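2-(hydroxymethyl)glutarate dehydrogenase (Eubacterium barkeri, PDB 3CKY) catalyses the NAD-dependent interconversion of 2-formylglutarate and (S)-2-hydroxymethylglutarate, a step in the fermentation of nicotinate. Local coordinates at residues V93-S98 and D118-P123; A122-G127 and G134-M139. All coordinates share one frame; numbering follows the deposited sequence.

Interaction 1: residues V93-S98 and D118-P123; sequences VIVDMS and DYVDAP
Asp96 and Tyr119 both carry CG anti to the backbone N (chi1 -165° and -157°), and this brings carboxylate and phenol together on one face of the sheet. Tyr119 OH donates to Asp96 OD2 at 2.7 Å. OD2 lies at the ring edge, near the ring plane, but the hydroxyl meets it from above the carboxylate plane. The two planes are almost perpendicular, 81° apart. Asp96 OD1 takes Ser98 OG on its own syn lone pair, and Ser98 N from above the carboxylate plane, at 3.0 Å. The second bond makes an Asx turn as the chain leaves strand 93-96. Three bonds therefore fix the rotation of the carboxylate. Along the same ring, Ile94 CG2 packs on Tyr119 CE1 at 3.6 Å.

The backbones run parallel. A ladder of four bonds joins them: Ile94 N to Asp118 O, Val120 N to Ile94 O, Asp96 N to Val120 O, and Ala122 N to Asp96 O. The last is 2.9 Å long and straight at hydrogen, but its donor sits above the carbonyl plane. On the opposite face, Val93 CG1 meets Val120 CG1 at 3.7 Å. Val95 CG1 presses on Ala122 CB at 3.3 Å, a tight fit.

The two strands belong to the beta-alpha-beta unit 93-96, 102-114, 118-125 of the Rossmann-type domain. Just past the end of strand 93-96, Met97 lies against Met19, probably part of the NAD site. Asp121 accepts hydrogen bonds through OD1 from Gly168 N and through OD2 from Asp171 N. Helices 71-79 and 102-114 pack on the Tyr119 face, helix 144-157 packs on the valine face, and strand 63-66 continues the sheet beyond 93-96.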
loop_
_atom_site.group_PDB
_atom_site.type_symbol
_atom_site.label_atom_id
_atom_site.label_comp_id
_atom_site.label_asym_id
_atom_site.label_seq_id
_atom_site.Cartn_x
_atom_site.Cartn_y
_atom_site.Cartn_z
ATOM N N VAL A 93 25.542 -21.038 -26.262
ATOM C CA VAL A 93 24.860 -19.898 -25.658
ATOM C C VAL A 93 23.363 -20.185 -25.570
ATOM O O VAL A 93 22.747 -20.565 -26.567
ATOM C CB VAL A 93 25.066 -18.603 -26.477
ATOM C CG1 VAL A 93 24.414 -17.407 -25.777
ATOM C CG2 VAL A 93 26.551 -18.341 -26.722
ATOM N N ILE A 94 22.793 -20.018 -24.375
ATOM C CA ILE A 94 21.350 -20.097 -24.174
ATOM C C ILE A 94 20.798 -18.678 -24.146
ATOM O O ILE A 94 21.299 -17.835 -23.408
ATOM C CB ILE A 94 20.971 -20.759 -22.833
ATOM C CG1 ILE A 94 21.718 -22.087 -22.625
ATOM C CG2 ILE A 94 19.459 -20.954 -22.755
ATOM C CD1 ILE A 94 21.420 -23.157 -23.662
ATOM N N VAL A 95 19.779 -18.417 -24.958
ATOM C CA VAL A 95 19.123 -17.111 -24.992
ATOM C C VAL A 95 17.717 -17.254 -24.435
ATOM O O VAL A 95 16.815 -17.730 -25.118
ATOM C CB VAL A 95 19.064 -16.538 -26.415
ATOM C CG1 VAL A 95 18.378 -15.179 -26.399
ATOM C CG2 VAL A 95 20.472 -16.439 -27.006
ATOM N N ASP A 96 17.561 -16.855 -23.174
ATOM C CA ASP A 96 16.311 -16.997 -22.442
ATOM C C ASP A 96 15.462 -15.734 -22.592
ATOM O O ASP A 96 15.811 -14.671 -22.092
ATOM C CB ASP A 96 16.601 -17.273 -20.965
ATOM C CG ASP A 96 15.387 -17.789 -20.207
ATOM O OD1 ASP A 96 14.263 -17.791 -20.751
ATOM O OD2 ASP A 96 15.568 -18.200 -19.047
ATOM N N MET A 97 14.344 -15.865 -23.293
ATOM C CA MET A 97 13.452 -14.741 -23.542
ATOM C C MET A 97 12.267 -14.771 -22.582
ATOM O O MET A 97 11.324 -13.991 -22.729
ATOM C CB MET A 97 12.961 -14.779 -24.989
ATOM C CG MET A 97 14.079 -14.792 -25.999
ATOM S SD MET A 97 13.464 -14.927 -27.675
ATOM C CE MET A 97 13.133 -16.705 -27.760
ATOM N N SER A 98 12.329 -15.675 -21.602
ATOM C CA SER A 98 11.288 -15.818 -20.604
ATOM C C SER A 98 11.102 -14.557 -19.783
ATOM O O SER A 98 12.061 -13.837 -19.476
ATOM C CB SER A 98 11.601 -16.966 -19.642
ATOM O OG SER A 98 11.814 -18.180 -20.333
ATOM N N ASP A 118 27.185 -20.300 -21.817
ATOM C CA ASP A 118 26.799 -18.902 -21.635
ATOM C C ASP A 118 25.278 -18.796 -21.583
ATOM O O ASP A 118 24.587 -19.346 -22.436
ATOM C CB ASP A 118 27.350 -18.034 -22.768
ATOM C CG ASP A 118 28.857 -17.933 -22.742
ATOM O OD1 ASP A 118 29.411 -17.700 -21.647
ATOM O OD2 ASP A 118 29.491 -18.079 -23.813
ATOM N N TYR A 119 24.768 -18.101 -20.571
ATOM C CA TYR A 119 23.332 -17.956 -20.369
ATOM C C TYR A 119 22.950 -16.472 -20.396
ATOM O O TYR A 119 23.416 -15.694 -19.559
ATOM C CB TYR A 119 22.922 -18.579 -19.032
ATOM C CG TYR A 119 21.462 -18.968 -18.975
ATOM C CD1 TYR A 119 21.069 -20.285 -19.196
ATOM C CD2 TYR A 119 20.471 -18.018 -18.716
ATOM C CE1 TYR A 119 19.735 -20.657 -19.159
ATOM C CE2 TYR A 119 19.119 -18.383 -18.668
ATOM C CZ TYR A 119 18.760 -19.706 -18.895
ATOM O OH TYR A 119 17.440 -20.099 -18.849
ATOM N N VAL A 120 22.110 -16.080 -21.353
ATOM C CA VAL A 120 21.793 -14.662 -21.539
ATOM C C VAL A 120 20.292 -14.419 -21.519
ATOM O O VAL A 120 19.514 -15.158 -22.127
ATOM C CB VAL A 120 22.419 -14.082 -22.855
ATOM C CG1 VAL A 120 23.728 -14.781 -23.190
ATOM C CG2 VAL A 120 21.454 -14.180 -24.023
ATOM N N ASP A 121 19.888 -13.388 -20.786
ATOM C CA ASP A 121 18.503 -12.941 -20.816
ATOM C C ASP A 121 18.345 -12.021 -22.012
ATOM O O ASP A 121 19.118 -11.081 -22.180
ATOM C CB ASP A 121 18.079 -12.237 -19.518
ATOM C CG ASP A 121 19.010 -11.102 -19.116
ATOM O OD1 ASP A 121 20.229 -11.356 -19.027
ATOM O OD2 ASP A 121 18.527 -9.978 -18.870
ATOM N N ALA A 122 17.361 -12.321 -22.855
ATOM C CA ALA A 122 17.077 -11.505 -24.045
ATOM C C ALA A 122 15.566 -11.383 -24.263
ATOM O O ALA A 122 15.041 -11.773 -25.303
ATOM C CB ALA A 122 17.750 -12.097 -25.273
ATOM N N PRO A 123 14.858 -10.833 -23.277
ATOM C CA PRO A 123 13.431 -10.619 -23.475
ATOM C C PRO A 123 13.165 -9.650 -24.638
ATOM O O PRO A 123 14.000 -8.787 -24.954
ATOM C CB PRO A 123 12.980 -10.014 -22.150
ATOM C CG PRO A 123 14.211 -9.445 -21.555
ATOM C CD PRO A 123 15.311 -10.349 -21.967
#

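Interaction 2: residues A122-G127 and G134-M139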
loop_
_atom_site.group_PDB
_atom_site.type_symbol
_atom_site.label_atom_id
_atom_site.label_comp_id
_atom_site.label_asym_id
_atom_site.label_seq_id
_atom_site.Cartn_x
_atom_site.Cartn_y
_atom_site.Cartn_z
ATOM N N ALA A 122 17.361 -12.321 -22.855
ATOM C CA ALA A 122 17.077 -11.505 -24.045
ATOM C C ALA A 122 15.566 -11.383 -24.263
ATOM O O ALA A 122 15.041 -11.773 -25.303
ATOM C CB ALA A 122 17.750 -12.097 -25.273
ATOM N N PRO A 123 14.858 -10.833 -23.277
ATOM C CA PRO A 123 13.431 -10.619 -23.475
ATOM C C PRO A 123 13.165 -9.650 -24.638
ATOM O O PRO A 123 14.000 -8.787 -24.954
ATOM C CB PRO A 123 12.980 -10.014 -22.150
ATOM C CG PRO A 123 14.211 -9.445 -21.555
ATOM C CD PRO A 123 15.311 -10.349 -21.967
ATOM N N VAL A 124 12.018 -9.822 -25.280
ATOM C CA VAL A 124 11.702 -9.078 -26.480
ATOM C C VAL A 124 10.401 -8.300 -26.321
ATOM O O VAL A 124 9.580 -8.614 -25.450
ATOM C CB VAL A 124 11.557 -10.019 -27.688
ATOM C CG1 VAL A 124 12.784 -10.911 -27.820
ATOM C CG2 VAL A 124 10.278 -10.846 -27.564
ATOM N N SER A 125 10.234 -7.271 -27.150
ATOM C CA SER A 125 8.942 -6.610 -27.306
ATOM C C SER A 125 8.621 -6.445 -28.791
ATOM O O SER A 125 9.519 -6.495 -29.634
ATOM C CB SER A 125 8.926 -5.265 -26.584
ATOM O OG SER A 125 9.943 -4.408 -27.057
ATOM N N GLY A 126 7.337 -6.272 -29.101
ATOM C CA GLY A 126 6.863 -6.157 -30.483
ATOM C C GLY A 126 5.752 -7.137 -30.830
ATOM O O GLY A 126 5.064 -6.974 -31.841
ATOM N N GLY A 127 5.595 -8.174 -30.011
ATOM C CA GLY A 127 4.515 -9.137 -30.184
ATOM C C GLY A 127 4.747 -10.078 -31.347
ATOM O O GLY A 127 5.856 -10.150 -31.886
ATOM N N GLY A 134 10.182 -9.728 -38.198
ATOM C CA GLY A 134 11.586 -9.680 -37.795
ATOM C C GLY A 134 12.006 -8.319 -37.258
ATOM O O GLY A 134 13.172 -7.929 -37.384
ATOM N N THR A 135 11.058 -7.603 -36.656
ATOM C CA THR A 135 11.284 -6.232 -36.191
ATOM C C THR A 135 11.232 -6.099 -34.670
ATOM O O THR A 135 11.152 -4.984 -34.144
ATOM C CB THR A 135 10.258 -5.267 -36.819
ATOM O OG1 THR A 135 8.927 -5.653 -36.441
ATOM C CG2 THR A 135 10.392 -5.279 -38.330
ATOM N N LEU A 136 11.296 -7.234 -33.972
ATOM C CA LEU A 136 11.280 -7.259 -32.511
ATOM C C LEU A 136 12.365 -6.376 -31.905
ATOM O O LEU A 136 13.482 -6.305 -32.427
ATOM C CB LEU A 136 11.488 -8.691 -31.994
ATOM C CG LEU A 136 10.345 -9.685 -32.163
ATOM C CD1 LEU A 136 10.821 -11.069 -31.750
ATOM C CD2 LEU A 136 9.121 -9.261 -31.363
ATOM N N THR A 137 12.034 -5.710 -30.802
ATOM C CA THR A 137 13.050 -5.055 -29.976
ATOM C C THR A 137 13.538 -6.078 -28.976
ATOM O O THR A 137 12.740 -6.714 -28.299
ATOM C CB THR A 137 12.505 -3.809 -29.265
ATOM O OG1 THR A 137 12.184 -2.825 -30.250
ATOM C CG2 THR A 137 13.537 -3.230 -28.300
ATOM N N ILE A 138 14.849 -6.258 -28.913
ATOM C CA ILE A 138 15.454 -7.283 -28.075
ATOM C C ILE A 138 16.407 -6.633 -27.081
ATOM O O ILE A 138 17.332 -5.921 -27.475
ATOM C CB ILE A 138 16.185 -8.344 -28.923
ATOM C CG1 ILE A 138 15.201 -8.976 -29.936
ATOM C CG2 ILE A 138 16.820 -9.409 -28.020
ATOM C CD1 ILE A 138 15.784 -10.090 -30.805
ATOM N N MET A 139 16.165 -6.880 -25.790
ATOM C CA MET A 139 16.940 -6.270 -24.722
ATOM C C MET A 139 17.821 -7.346 -24.080
ATOM O O MET A 139 17.317 -8.280 -23.463
ATOM C CB MET A 139 15.999 -5.636 -23.698
ATOM C CG MET A 139 15.137 -4.478 -24.261
ATOM S SD MET A 139 13.404 -4.445 -23.658
ATOM C CE MET A 139 12.811 -5.986 -24.371
#
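Val124 and Ser125 pair with Ile138 and Thr137 in an antiparallel ladder. Here the Rossmann-type sheet turns from parallel to antiparallel, as strand 136-141 runs back along the end of strand 118-125.

Three backbone bonds hold the ladder. Met139 N gives a nearly straight bond to Pro123 O (176° at hydrogen). Ser125 and Thr137 form the hydrogen-bonded pair: Ser125 N reaches Thr137 O at 2.8 Å, and Thr137 N reaches Ser125 O at 2.9 Å. Val124 and Ile138 are the non-hydrogen-bonded pair. There Val124 CA makes a CH...O contact with Thr137 O.

The apolar contacts lie mainly on the Val124 face. Val124 and Ile138 lie side by side and point the same way, with CG1 of each 3.8 Å apart. Ile138 CG2 also rests on Ala122 CB. Met15, probably in the NAD site, touches both Val124 and Leu136.

On the other face, Ser125 OG lies against Thr137 CB at 3.4 Å. Lys174, the probable active-site lysine, touches the Ser125 side chain and bonds through NZ to Val124 O. The Met139 chain bends at chi2 (140°) and chi3 (-65°), which brings CE back to 3.1 Å from Pro123 O, the oxygen its own N binds. Met139 also packs on Lys174, and on Ile208 of a second subunit.

Leu136 reaches toward the backbone of Ser125 to Gly127. Its CD2 lies 3.3 Å from Ser125 O and 3.4 Å from Gly127 O.

In the fold
Both interactions use strand 118-125, and they share Ala122 and Pro123. Interaction 1 ties its first part to strand 93-96, in parallel. Interaction 2 ties its end to strand 136-141, in antiparallel. Interaction 1 is the buried one, with helices on both faces, and has a side-chain hydrogen bond between its segments. Interaction 2 is only partly buried. Its hydrogen bonds are all between backbones, and it reaches the more exposed Gly126 and Gly127 and a neighbouring subunit at Met139. The two contacts meet where Met97 SD packs on Val124 CG1, at 4.1 Å. Both adjoin probable NAD-site residues and Lys174, so the strand links the sheet core to the active-site region.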